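Local coordinates for quinoline 2-oxidoreductase large subunit (Pseudomonas putida, PDB 1T3Q), which probably oxidises quinoline at carbon 2, as the large, molybdenum-carrying subunit of a hydroxylase of the xanthine dehydrogenase family, at residues Ile100-Ala105 and Gly324-Leu329; Gln215-Trp220 and Thr231-Phe236; Thr221-Gln224 and Phe228-Thr231; Met235-Pro240 and Glu264-Cys269. One frame throughout, in Å; residues are numbered along the deposited sequence.

Interactions 2, 3 and 4 all use helix 226-237. Interactions 2 and 4 have centres about 5 Å apart and share one apolar core, in which Val233 CG2 and Leu266 CD2 lie 3.6 Å apart. Interaction 3 is about 9 Å from interaction 2, centre to centre, toward the start of the helix. It borders the molybdenum site: Gln224 NE2 hydrogen-bonds an oxygen of the dioxosulfidomolybdenum ion, and the Thr223 side chain is about 10 Å from it. Interaction 1 has its centre about 15 Å from that of interaction 4. The two touch where Leu103 CD2 meets Leu266 CD1 at 3.6 Å, and Leu329 also packs on helix 226-237.

Interaction 1: Ile100-Ala105 and Gly324-Leu329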
loop_
_atom_site.group_PDB
_atom_site.type_symbol
_atom_site.label_atom_id
_atom_site.label_comp_id
_atom_site.label_asym_id
_atom_site.label_seq_id
_atom_site.Cartn_x
_atom_site.Cartn_y
_atom_site.Cartn_z
ATOM N N ILE B 100 -3.523 -12.299 -33.177
ATOM C CA ILE B 100 -2.876 -12.613 -31.919
ATOM C C ILE B 100 -1.621 -11.759 -31.966
ATOM O O ILE B 100 -0.733 -12.007 -32.775
ATOM C CB ILE B 100 -2.486 -14.105 -31.832
ATOM C CG1 ILE B 100 -3.741 -14.974 -31.941
ATOM C CG2 ILE B 100 -1.761 -14.375 -30.522
ATOM C CD1 ILE B 100 -3.483 -16.469 -31.772
ATOM N N GLN B 101 -1.567 -10.721 -31.142
ATOM C CA GLN B 101 -0.397 -9.860 -31.147
ATOM C C GLN B 101 0.616 -10.354 -30.139
ATOM O O GLN B 101 0.337 -10.418 -28.940
ATOM C CB GLN B 101 -0.776 -8.411 -30.825
ATOM C CG GLN B 101 0.436 -7.494 -30.711
ATOM C CD GLN B 101 0.071 -6.044 -30.439
ATOM O OE1 GLN B 101 -1.100 -5.706 -30.248
ATOM N NE2 GLN B 101 1.079 -5.180 -30.412
ATOM N N PRO B 102 1.817 -10.719 -30.610
ATOM C CA PRO B 102 2.823 -11.197 -29.669
ATOM C C PRO B 102 3.290 -10.020 -28.812
ATOM O O PRO B 102 3.340 -8.882 -29.288
ATOM C CB PRO B 102 3.912 -11.738 -30.585
ATOM C CG PRO B 102 3.866 -10.782 -31.745
ATOM C CD PRO B 102 2.364 -10.615 -31.977
ATOM N N LEU B 103 3.604 -10.285 -27.549
ATOM C CA LEU B 103 4.057 -9.221 -26.660
ATOM C C LEU B 103 5.342 -8.622 -27.228
ATOM O O LEU B 103 5.540 -7.403 -27.201
ATOM C CB LEU B 103 4.271 -9.770 -25.247
ATOM C CG LEU B 103 3.046 -10.497 -24.670
ATOM C CD1 LEU B 103 3.284 -10.826 -23.206
ATOM C CD2 LEU B 103 1.791 -9.629 -24.822
ATOM N N LEU B 104 6.204 -9.490 -27.749
ATOM C CA LEU B 104 7.453 -9.073 -28.373
ATOM C C LEU B 104 7.509 -9.736 -29.737
ATOM O O LEU B 104 7.142 -10.901 -29.870
ATOM C CB LEU B 104 8.662 -9.530 -27.558
ATOM C CG LEU B 104 9.396 -8.482 -26.724
ATOM C CD1 LEU B 104 8.471 -7.955 -25.643
ATOM C CD2 LEU B 104 10.637 -9.112 -26.107
ATOM N N ALA B 105 7.954 -9.001 -30.748
ATOM C CA ALA B 105 8.060 -9.580 -32.081
ATOM C C ALA B 105 8.954 -10.810 -31.948
ATOM O O ALA B 105 9.921 -10.798 -31.185
ATOM C CB ALA B 105 8.681 -8.580 -33.045
ATOM N N GLY B 324 -3.759 -0.863 -38.969
ATOM C CA GLY B 324 -2.493 -1.215 -38.360
ATOM C C GLY B 324 -2.268 -2.709 -38.466
ATOM O O GLY B 324 -3.077 -3.428 -39.064
ATOM N N ALA B 325 -1.182 -3.174 -37.858
ATOM C CA ALA B 325 -0.770 -4.573 -37.911
ATOM C C ALA B 325 -1.615 -5.605 -37.183
ATOM O O ALA B 325 -1.650 -6.765 -37.598
ATOM C CB ALA B 325 0.679 -4.691 -37.441
ATOM N N TYR B 326 -2.276 -5.199 -36.100
ATOM C CA TYR B 326 -3.095 -6.119 -35.312
ATOM C C TYR B 326 -4.390 -5.452 -34.863
ATOM O O TYR B 326 -4.596 -4.253 -35.071
ATOM C CB TYR B 326 -2.350 -6.547 -34.042
ATOM C CG TYR B 326 -0.938 -7.051 -34.252
ATOM C CD1 TYR B 326 -0.697 -8.356 -34.686
ATOM C CD2 TYR B 326 0.159 -6.223 -34.006
ATOM C CE1 TYR B 326 0.606 -8.825 -34.867
ATOM C CE2 TYR B 326 1.466 -6.682 -34.188
ATOM C CZ TYR B 326 1.680 -7.986 -34.619
ATOM O OH TYR B 326 2.969 -8.444 -34.796
ATOM N N ASN B 327 -5.253 -6.245 -34.237
ATOM C CA ASN B 327 -6.497 -5.737 -33.687
ATOM C C ASN B 327 -6.163 -5.407 -32.242
ATOM O O ASN B 327 -5.577 -6.231 -31.541
ATOM C CB ASN B 327 -7.595 -6.806 -33.674
ATOM C CG ASN B 327 -8.192 -7.060 -35.037
ATOM O OD1 ASN B 327 -8.031 -8.142 -35.602
ATOM N ND2 ASN B 327 -8.895 -6.072 -35.571
ATOM N N ASN B 328 -6.513 -4.207 -31.797
ATOM C CA ASN B 328 -6.276 -3.838 -30.410
ATOM C C ASN B 328 -7.305 -4.626 -29.605
ATOM O O ASN B 328 -8.337 -5.033 -30.141
ATOM C CB ASN B 328 -6.544 -2.346 -30.196
ATOM C CG ASN B 328 -8.007 -1.990 -30.409
ATOM O OD1 ASN B 328 -8.391 -1.473 -31.458
ATOM N ND2 ASN B 328 -8.834 -2.290 -29.416
ATOM N N LEU B 329 -7.030 -4.843 -28.325
ATOM C CA LEU B 329 -7.974 -5.536 -27.453
ATOM C C LEU B 329 -8.432 -4.438 -26.490
ATOM O O LEU B 329 -7.597 -3.738 -25.923
ATOM C CB LEU B 329 -7.267 -6.647 -26.673
ATOM C CG LEU B 329 -7.939 -7.996 -26.363
ATOM C CD1 LEU B 329 -7.794 -8.287 -24.880
ATOM C CD2 LEU B 329 -9.398 -8.021 -26.787
HETATM O O HOH W 1 -3.764 -6.484 -29.627
#
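Gln101 and Tyr326 meet where the two-stranded sheet of the a/b hammerhead region touches the molybdopterin-binding part of the chain. Gln101 closes strand 99-101. Tyr326 lies in the loop after strand 312-322. Gln101 CG sits over one face of the tyrosine ring, 3.7 Å from its centroid and 19° off the ring normal, as a CH-pi contact. CG is anti to the backbone N (chi1 175°) and the chain beyond it is extended. This carries the amide over the rim of the same face, with CD 3.6 Å from Tyr326 CD2. The amide and ring planes are only 10° apart. The opposite face is covered by Ala325 CB, so the ring is held between the two. Pro102 comes in obliquely at the far end, with CD 3.8 Å from Tyr326 CZ. The phenol oxygen there is hydrogen-bonded to Glu114 and Arg110. A water bridges Gln101 OE1 (2.8 Å) and Asn327 O (2.6 Å); with further acceptors nearby it probably cannot donate to all of them at once. With a leucine in place of Tyr326, Glu114 and Arg110 would probably lose their common hydroxyl partner, and the Gln101 amide the flat surface it lies on. Around the contact, Gln101 pairs through its backbone with Ile87 of strand 87-89. Its side chain also touches Pro263 at the start of helix 263-275, while Leu329 reaches across to helix 226-237.

Interaction 2: Gln215-Trp220 and Thr231-Phe236; sequences QQLILW and TMVAMF
Thr231 OG1 is gripped by three groups: the hydroxyl of Tyr540, the carboxylate oxygen OE1 of Glu241 and the backbone O of Ser227. It anchors one turn of helix 226-237, and two residues further on Val233 turns inward to the strand. The backbone bonds Met235 N to Thr231 O (3.1 Å) and Phe236 N to Met232 O (2.8 Å) keep this turn regular. The contact itself is apolar and light. Of residues 231-236, Val233 alone reaches residues 215-220, and it uses both methyl groups. CG1 meets Leu217 CD2 at 4.1 Å, the two side chains approaching tip to tip. CG2 meets Leu219 CD2, also at 4.1 Å, but here the side chains cross at a slant. The branching at CB explains the split. CG1 is anti to the backbone N (chi1 169°), while CG2 lies beside that N, so each methyl has its own leucine. Leu217 and Leu219 are alternate residues of the strand and point to the same face of the sheet. Their matching torsions send a CD2 methyl from each toward the valine. All three residues are buried. The distances of 4.1 Å show touching rather than tight interlocking. One turn earlier in the helix, Val229 also touches Leu219. Strand 216-221 lies between strands 205-211 and 244-247, and helix 226-237 makes the crossover from it to 244-247 in a beta-alpha-beta unit. Val233 also packs on Ile244 of that next strand, and Leu266 of helix 263-275 lies against it.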
loop_
_atom_site.group_PDB
_atom_site.type_symbol
_atom_site.label_atom_id
_atom_site.label_comp_id
_atom_site.label_asym_id
_atom_site.label_seq_id
_atom_site.Cartn_x
_atom_site.Cartn_y
_atom_site.Cartn_z
ATOM N N GLN B 215 2.116 -16.425 -4.083
ATOM C CA GLN B 215 1.715 -16.636 -5.471
ATOM C C GLN B 215 0.718 -15.570 -5.909
ATOM O O GLN B 215 -0.062 -15.776 -6.839
ATOM C CB GLN B 215 1.107 -18.031 -5.648
ATOM C CG GLN B 215 2.122 -19.156 -5.523
ATOM C CD GLN B 215 1.471 -20.523 -5.484
ATOM O OE1 GLN B 215 0.746 -20.907 -6.402
ATOM N NE2 GLN B 215 1.724 -21.266 -4.412
ATOM N N GLN B 216 0.746 -14.427 -5.235
ATOM C CA GLN B 216 -0.164 -13.346 -5.581
ATOM C C GLN B 216 0.533 -12.258 -6.390
ATOM O O GLN B 216 1.709 -11.947 -6.174
ATOM C CB GLN B 216 -0.784 -12.748 -4.316
ATOM C CG GLN B 216 -1.595 -13.757 -3.515
ATOM C CD GLN B 216 -2.235 -13.149 -2.287
ATOM O OE1 GLN B 216 -1.578 -12.465 -1.503
ATOM N NE2 GLN B 216 -3.524 -13.403 -2.107
ATOM N N LEU B 217 -0.213 -11.689 -7.328
ATOM C CA LEU B 217 0.287 -10.639 -8.199
ATOM C C LEU B 217 -0.526 -9.363 -8.048
ATOM O O LEU B 217 -1.759 -9.396 -8.075
ATOM C CB LEU B 217 0.210 -11.093 -9.661
ATOM C CG LEU B 217 0.353 -10.014 -10.747
ATOM C CD1 LEU B 217 1.784 -9.478 -10.777
ATOM C CD2 LEU B 217 -0.013 -10.600 -12.104
ATOM N N ILE B 218 0.165 -8.242 -7.876
ATOM C CA ILE B 218 -0.512 -6.953 -7.802
ATOM C C ILE B 218 0.009 -6.179 -9.003
ATOM O O ILE B 218 1.220 -6.041 -9.179
ATOM C CB ILE B 218 -0.154 -6.151 -6.529
ATOM C CG1 ILE B 218 -0.634 -6.887 -5.279
ATOM C CG2 ILE B 218 -0.805 -4.767 -6.593
ATOM C CD1 ILE B 218 -0.298 -6.159 -3.981
ATOM N N LEU B 219 -0.899 -5.704 -9.841
ATOM C CA LEU B 219 -0.523 -4.925 -11.003
ATOM C C LEU B 219 -1.120 -3.534 -10.904
ATOM O O LEU B 219 -2.345 -3.373 -10.952
ATOM C CB LEU B 219 -1.023 -5.581 -12.294
ATOM C CG LEU B 219 -0.846 -4.734 -13.564
ATOM C CD1 LEU B 219 0.635 -4.487 -13.831
ATOM C CD2 LEU B 219 -1.482 -5.454 -14.751
ATOM N N TRP B 220 -0.257 -2.539 -10.738
ATOM C CA TRP B 220 -0.686 -1.146 -10.694
ATOM C C TRP B 220 -0.621 -0.708 -12.147
ATOM O O TRP B 220 0.394 -0.910 -12.805
ATOM C CB TRP B 220 0.295 -0.290 -9.896
ATOM C CG TRP B 220 0.184 -0.401 -8.417
ATOM C CD1 TRP B 220 -0.534 0.413 -7.583
ATOM C CD2 TRP B 220 0.860 -1.341 -7.580
ATOM N NE1 TRP B 220 -0.335 0.037 -6.275
ATOM C CE2 TRP B 220 0.516 -1.036 -6.246
ATOM C CE3 TRP B 220 1.728 -2.412 -7.829
ATOM C CZ2 TRP B 220 1.013 -1.764 -5.158
ATOM C CZ3 TRP B 220 2.224 -3.138 -6.747
ATOM C CH2 TRP B 220 1.863 -2.809 -5.426
ATOM N N THR B 231 -8.648 -9.869 -15.683
ATOM C CA THR B 231 -9.098 -11.081 -16.360
ATOM C C THR B 231 -8.197 -11.458 -17.538
ATOM O O THR B 231 -7.910 -12.640 -17.746
ATOM C CB THR B 231 -10.543 -10.923 -16.875
ATOM O OG1 THR B 231 -11.395 -10.521 -15.796
ATOM C CG2 THR B 231 -11.052 -12.245 -17.441
ATOM N N MET B 232 -7.745 -10.468 -18.306
ATOM C CA MET B 232 -6.891 -10.755 -19.452
ATOM C C MET B 232 -5.490 -11.203 -19.046
ATOM O O MET B 232 -4.888 -12.043 -19.720
ATOM C CB MET B 232 -6.806 -9.547 -20.394
ATOM C CG MET B 232 -8.142 -9.151 -21.025
ATOM S SD MET B 232 -9.041 -10.535 -21.790
ATOM C CE MET B 232 -10.176 -10.884 -20.522
ATOM N N VAL B 233 -4.962 -10.648 -17.960
ATOM C CA VAL B 233 -3.643 -11.070 -17.501
ATOM C C VAL B 233 -3.750 -12.538 -17.089
ATOM O O VAL B 233 -2.874 -13.353 -17.399
ATOM C CB VAL B 233 -3.160 -10.250 -16.288
ATOM C CG1 VAL B 233 -1.917 -10.898 -15.679
ATOM C CG2 VAL B 233 -2.836 -8.830 -16.724
ATOM N N ALA B 234 -4.838 -12.869 -16.399
ATOM C CA ALA B 234 -5.060 -14.236 -15.944
ATOM C C ALA B 234 -5.084 -15.202 -17.127
ATOM O O ALA B 234 -4.444 -16.252 -17.094
ATOM C CB ALA B 234 -6.371 -14.327 -15.178
ATOM N N MET B 235 -5.814 -14.833 -18.172
ATOM C CA MET B 235 -5.938 -15.678 -19.352
ATOM C C MET B 235 -4.699 -15.749 -20.243
ATOM O O MET B 235 -4.265 -16.836 -20.621
ATOM C CB MET B 235 -7.139 -15.231 -20.187
ATOM C CG MET B 235 -8.448 -15.244 -19.413
ATOM S SD MET B 235 -9.880 -15.529 -20.470
ATOM C CE MET B 235 -10.469 -13.907 -20.734
ATOM N N PHE B 236 -4.122 -14.598 -20.569
ATOM C CA PHE B 236 -2.960 -14.563 -21.443
ATOM C C PHE B 236 -1.631 -14.952 -20.790
ATOM O O PHE B 236 -0.670 -15.257 -21.489
ATOM C CB PHE B 236 -2.856 -13.182 -22.097
ATOM C CG PHE B 236 -4.046 -12.828 -22.958
ATOM C CD1 PHE B 236 -4.415 -11.502 -23.145
ATOM C CD2 PHE B 236 -4.800 -13.823 -23.576
ATOM C CE1 PHE B 236 -5.520 -11.168 -23.935
ATOM C CE2 PHE B 236 -5.904 -13.500 -24.367
ATOM C CZ PHE B 236 -6.264 -12.167 -24.545
#

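Interaction 3: Thr221-Gln224 and Phe228-Thr231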
loop_
_atom_site.group_PDB
_atom_site.type_symbol
_atom_site.label_atom_id
_atom_site.label_comp_id
_atom_site.label_asym_id
_atom_site.label_seq_id
_atom_site.Cartn_x
_atom_site.Cartn_y
_atom_site.Cartn_z
ATOM N N THR B 221 -1.699 -0.143 -12.671
ATOM C CA THR B 221 -1.667 0.309 -14.051
ATOM C C THR B 221 -2.614 1.472 -14.294
ATOM O O THR B 221 -3.706 1.516 -13.734
ATOM C CB THR B 221 -2.001 -0.844 -15.040
ATOM O OG1 THR B 221 -2.105 -0.310 -16.364
ATOM C CG2 THR B 221 -3.306 -1.538 -14.669
ATOM N N ALA B 222 -2.169 2.422 -15.112
ATOM C CA ALA B 222 -2.977 3.588 -15.452
ATOM C C ALA B 222 -3.970 3.130 -16.517
ATOM O O ALA B 222 -3.768 3.351 -17.712
ATOM C CB ALA B 222 -2.093 4.698 -15.996
ATOM N N THR B 223 -5.040 2.486 -16.072
ATOM C CA THR B 223 -6.043 1.966 -16.990
ATOM C C THR B 223 -7.448 2.473 -16.700
ATOM O O THR B 223 -7.760 2.892 -15.580
ATOM C CB THR B 223 -6.063 0.420 -16.942
ATOM O OG1 THR B 223 -7.030 -0.078 -17.873
ATOM C CG2 THR B 223 -6.438 -0.064 -15.539
ATOM N N GLN B 224 -8.291 2.433 -17.725
ATOM C CA GLN B 224 -9.686 2.844 -17.597
ATOM C C GLN B 224 -10.549 1.590 -17.401
ATOM O O GLN B 224 -11.754 1.690 -17.155
ATOM C CB GLN B 224 -10.152 3.571 -18.867
ATOM C CG GLN B 224 -9.234 4.693 -19.315
ATOM C CD GLN B 224 -9.690 5.358 -20.596
ATOM O OE1 GLN B 224 -8.869 5.826 -21.382
ATOM N NE2 GLN B 224 -11.004 5.414 -20.811
ATOM N N PHE B 228 -11.095 -5.676 -16.518
ATOM C CA PHE B 228 -10.755 -6.236 -17.823
ATOM C C PHE B 228 -9.287 -6.661 -17.843
ATOM O O PHE B 228 -8.951 -7.762 -18.280
ATOM C CB PHE B 228 -11.022 -5.179 -18.898
ATOM C CG PHE B 228 -10.364 -5.458 -20.217
ATOM C CD1 PHE B 228 -10.839 -6.460 -21.059
ATOM C CD2 PHE B 228 -9.280 -4.692 -20.634
ATOM C CE1 PHE B 228 -10.242 -6.692 -22.302
ATOM C CE2 PHE B 228 -8.677 -4.917 -21.875
ATOM C CZ PHE B 228 -9.161 -5.919 -22.709
ATOM N N VAL B 229 -8.411 -5.783 -17.365
ATOM C CA VAL B 229 -6.985 -6.088 -17.338
ATOM C C VAL B 229 -6.700 -7.314 -16.475
ATOM O O VAL B 229 -5.937 -8.199 -16.872
ATOM C CB VAL B 229 -6.172 -4.879 -16.813
ATOM C CG1 VAL B 229 -4.699 -5.253 -16.661
ATOM C CG2 VAL B 229 -6.313 -3.713 -17.780
ATOM N N ARG B 230 -7.311 -7.367 -15.296
ATOM C CA ARG B 230 -7.115 -8.492 -14.389
ATOM C C ARG B 230 -7.473 -9.818 -15.066
ATOM O O ARG B 230 -6.697 -10.772 -15.029
ATOM C CB ARG B 230 -7.968 -8.311 -13.130
ATOM C CG ARG B 230 -7.967 -9.518 -12.182
ATOM C CD ARG B 230 -8.783 -9.216 -10.947
ATOM N NE ARG B 230 -8.913 -10.352 -10.029
ATOM C CZ ARG B 230 -10.045 -11.022 -9.820
ATOM N NH1 ARG B 230 -10.075 -12.031 -8.959
ATOM N NH2 ARG B 230 -11.148 -10.688 -10.479
ATOM N N THR B 231 -8.648 -9.869 -15.683
ATOM C CA THR B 231 -9.098 -11.081 -16.360
ATOM C C THR B 231 -8.197 -11.458 -17.538
ATOM O O THR B 231 -7.910 -12.640 -17.746
ATOM C CB THR B 231 -10.543 -10.923 -16.875
ATOM O OG1 THR B 231 -11.395 -10.521 -15.796
ATOM C CG2 THR B 231 -11.052 -12.245 -17.441
#
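Thr223 and Val229 carry this contact without any flat group between them; the planar groups lie around it. The Gln224 amide uses both ends: OE1 accepts from Gly256 N, and NE2 bonds Ala544 O and an oxygen of the dioxosulfidomolybdenum ion, while the Arg230 guanidinium bonds Ile244 O through NE and makes a salt bridge through NH1 to Asp492 of the second subunit. Thr223 OG1 lies 3.7 Å from Val229 CG2, and the two side chains run alongside one another, pointing opposite ways. Thr223 OG1 is anti to the backbone N (chi1 -179°), which leaves CG2 in the crowded position between N and carbonyl carbon. The hydroxyl is not left to the valine: it is hydrogen-bonded to Met225 N and weakly to Lys258 O. Residues 221-224 lead from strand 216-221 into helix 226-237, on which residues 228-231 lie; this is the first link of the beta-alpha-beta unit. Ala222 is the centre of an inverse gamma turn, with a weak bond of 2.9 Å from Thr223 N to Thr221 O. On either side of this turn Thr221 and Thr223 both point toward the helix. Thr221 CG2 approaches Val229 CG1 loosely, at 4.4 Å. The hydroxyl OG1 of Thr221 is hydrogen-bonded to Glu265 OE1 on helix 263-275.

Interaction 4: Met235-Pro240 and Glu264-Cys269; sequences MFCAIP and EELLVC
Leu266 points from helix 263-275 at the last turn of helix 226-237 and meets Phe236 and Cys237 there. Its CB is 4.2 Å from Cys237 SG. CG stands anti to the carbonyl carbon (chi1 -62°), which directs the fork of the side chain at the other helix. From the fork, CD2 turns to the thiol, 4.0 Å from Cys237 SG. CD1 turns to the phenylalanine, 3.9 Å from Phe236 CB and 4.1 Å from Phe236 CD1. The leucine comes to that ring obliquely. Phe236 starts toward Leu266 at CB, but its ring then leads away toward Leu261, Leu329 and strand 87-89. The leucine methyls have partners on further sides: CD1 packs on Leu103 CD2, and CD2 lies close to Val233 CG2. Cys237 SG sits beside its own backbone N and faces Leu266, so the sulfur is used here as an apolar surface. Beyond it the chain turns off: Ala238 has a positive phi of 55°, and Ile239 N makes a probable hydrogen bond to Ala234 O. Ile239 then leads on toward strand 244-247. Cys269, one turn after Leu266, packs on Leu217 and Leu219 of strand 216-221. The arrangement is that of an alpha/beta layer, in which two helices lie against one face of a mixed sheet and pack on each other through apolar side chains.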
loop_
_atom_site.group_PDB
_atom_site.type_symbol
_atom_site.label_atom_id
_atom_site.label_comp_id
_atom_site.label_asym_id
_atom_site.label_seq_id
_atom_site.Cartn_x
_atom_site.Cartn_y
_atom_site.Cartn_z
ATOM N N MET B 235 -5.814 -14.833 -18.172
ATOM C CA MET B 235 -5.938 -15.678 -19.352
ATOM C C MET B 235 -4.699 -15.749 -20.243
ATOM O O MET B 235 -4.265 -16.836 -20.621
ATOM C CB MET B 235 -7.139 -15.231 -20.187
ATOM C CG MET B 235 -8.448 -15.244 -19.413
ATOM S SD MET B 235 -9.880 -15.529 -20.470
ATOM C CE MET B 235 -10.469 -13.907 -20.734
ATOM N N PHE B 236 -4.122 -14.598 -20.569
ATOM C CA PHE B 236 -2.960 -14.563 -21.443
ATOM C C PHE B 236 -1.631 -14.952 -20.790
ATOM O O PHE B 236 -0.670 -15.257 -21.489
ATOM C CB PHE B 236 -2.856 -13.182 -22.097
ATOM C CG PHE B 236 -4.046 -12.828 -22.958
ATOM C CD1 PHE B 236 -4.415 -11.502 -23.145
ATOM C CD2 PHE B 236 -4.800 -13.823 -23.576
ATOM C CE1 PHE B 236 -5.520 -11.168 -23.935
ATOM C CE2 PHE B 236 -5.904 -13.500 -24.367
ATOM C CZ PHE B 236 -6.264 -12.167 -24.545
ATOM N N CYS B 237 -1.574 -14.946 -19.460
ATOM C CA CYS B 237 -0.352 -15.327 -18.754
ATOM C C CYS B 237 -0.566 -16.627 -17.991
ATOM O O CYS B 237 0.348 -17.132 -17.341
ATOM C CB CYS B 237 0.076 -14.236 -17.770
ATOM S SG CYS B 237 0.506 -12.663 -18.543
ATOM N N ALA B 238 -1.781 -17.159 -18.068
ATOM C CA ALA B 238 -2.121 -18.399 -17.379
ATOM C C ALA B 238 -1.812 -18.307 -15.884
ATOM O O ALA B 238 -1.104 -19.149 -15.326
ATOM C CB ALA B 238 -1.366 -19.573 -18.003
ATOM N N ILE B 239 -2.336 -17.265 -15.249
ATOM C CA ILE B 239 -2.159 -17.054 -13.818
ATOM C C ILE B 239 -3.567 -17.090 -13.227
ATOM O O ILE B 239 -4.474 -16.447 -13.748
ATOM C CB ILE B 239 -1.501 -15.680 -13.536
ATOM C CG1 ILE B 239 -0.077 -15.667 -14.106
ATOM C CG2 ILE B 239 -1.484 -15.397 -12.034
ATOM C CD1 ILE B 239 0.675 -14.357 -13.903
ATOM N N PRO B 240 -3.778 -17.866 -12.149
ATOM C CA PRO B 240 -5.117 -17.932 -11.551
ATOM C C PRO B 240 -5.638 -16.531 -11.251
ATOM O O PRO B 240 -4.956 -15.731 -10.618
ATOM C CB PRO B 240 -4.903 -18.789 -10.301
ATOM C CG PRO B 240 -3.436 -18.645 -10.010
ATOM C CD PRO B 240 -2.800 -18.635 -11.365
ATOM N N GLU B 264 2.840 -4.267 -22.711
ATOM C CA GLU B 264 3.655 -3.960 -21.539
ATOM C C GLU B 264 3.005 -4.322 -20.205
ATOM O O GLU B 264 3.707 -4.659 -19.256
ATOM C CB GLU B 264 4.064 -2.482 -21.541
ATOM C CG GLU B 264 5.007 -2.110 -22.676
ATOM C CD GLU B 264 4.294 -1.601 -23.914
ATOM O OE1 GLU B 264 3.184 -2.088 -24.221
ATOM O OE2 GLU B 264 4.854 -0.715 -24.593
ATOM N N GLU B 265 1.676 -4.258 -20.119
ATOM C CA GLU B 265 1.004 -4.613 -18.869
ATOM C C GLU B 265 1.238 -6.087 -18.575
ATOM O O GLU B 265 1.463 -6.483 -17.430
ATOM C CB GLU B 265 -0.505 -4.328 -18.953
ATOM C CG GLU B 265 -0.831 -2.845 -19.018
ATOM C CD GLU B 265 -2.316 -2.566 -19.202
ATOM O OE1 GLU B 265 -2.905 -1.882 -18.335
ATOM O OE2 GLU B 265 -2.890 -3.020 -20.214
ATOM N N LEU B 266 1.195 -6.908 -19.619
ATOM C CA LEU B 266 1.421 -8.326 -19.429
ATOM C C LEU B 266 2.897 -8.543 -19.145
ATOM O O LEU B 266 3.254 -9.306 -18.251
ATOM C CB LEU B 266 1.007 -9.112 -20.679
ATOM C CG LEU B 266 -0.470 -9.011 -21.072
ATOM C CD1 LEU B 266 -0.733 -9.894 -22.287
ATOM C CD2 LEU B 266 -1.340 -9.440 -19.911
ATOM N N LEU B 267 3.747 -7.846 -19.891
ATOM C CA LEU B 267 5.184 -7.996 -19.724
ATOM C C LEU B 267 5.679 -7.715 -18.318
ATOM O O LEU B 267 6.464 -8.494 -17.782
ATOM C CB LEU B 267 5.935 -7.129 -20.735
ATOM C CG LEU B 267 5.873 -7.627 -22.185
ATOM C CD1 LEU B 267 6.418 -6.566 -23.118
ATOM C CD2 LEU B 267 6.672 -8.937 -22.322
ATOM N N VAL B 268 5.233 -6.625 -17.694
ATOM C CA VAL B 268 5.719 -6.358 -16.344
ATOM C C VAL B 268 5.324 -7.463 -15.372
ATOM O O VAL B 268 6.079 -7.782 -14.456
ATOM C CB VAL B 268 5.249 -4.982 -15.803
ATOM C CG1 VAL B 268 5.927 -3.872 -16.596
ATOM C CG2 VAL B 268 3.734 -4.860 -15.896
ATOM N N CYS B 269 4.155 -8.064 -15.578
ATOM C CA CYS B 269 3.718 -9.148 -14.702
ATOM C C CYS B 269 4.634 -10.349 -14.894
ATOM O O CYS B 269 5.066 -10.975 -13.925
ATOM C CB CYS B 269 2.276 -9.552 -15.017
ATOM S SG CYS B 269 1.061 -8.266 -14.636
#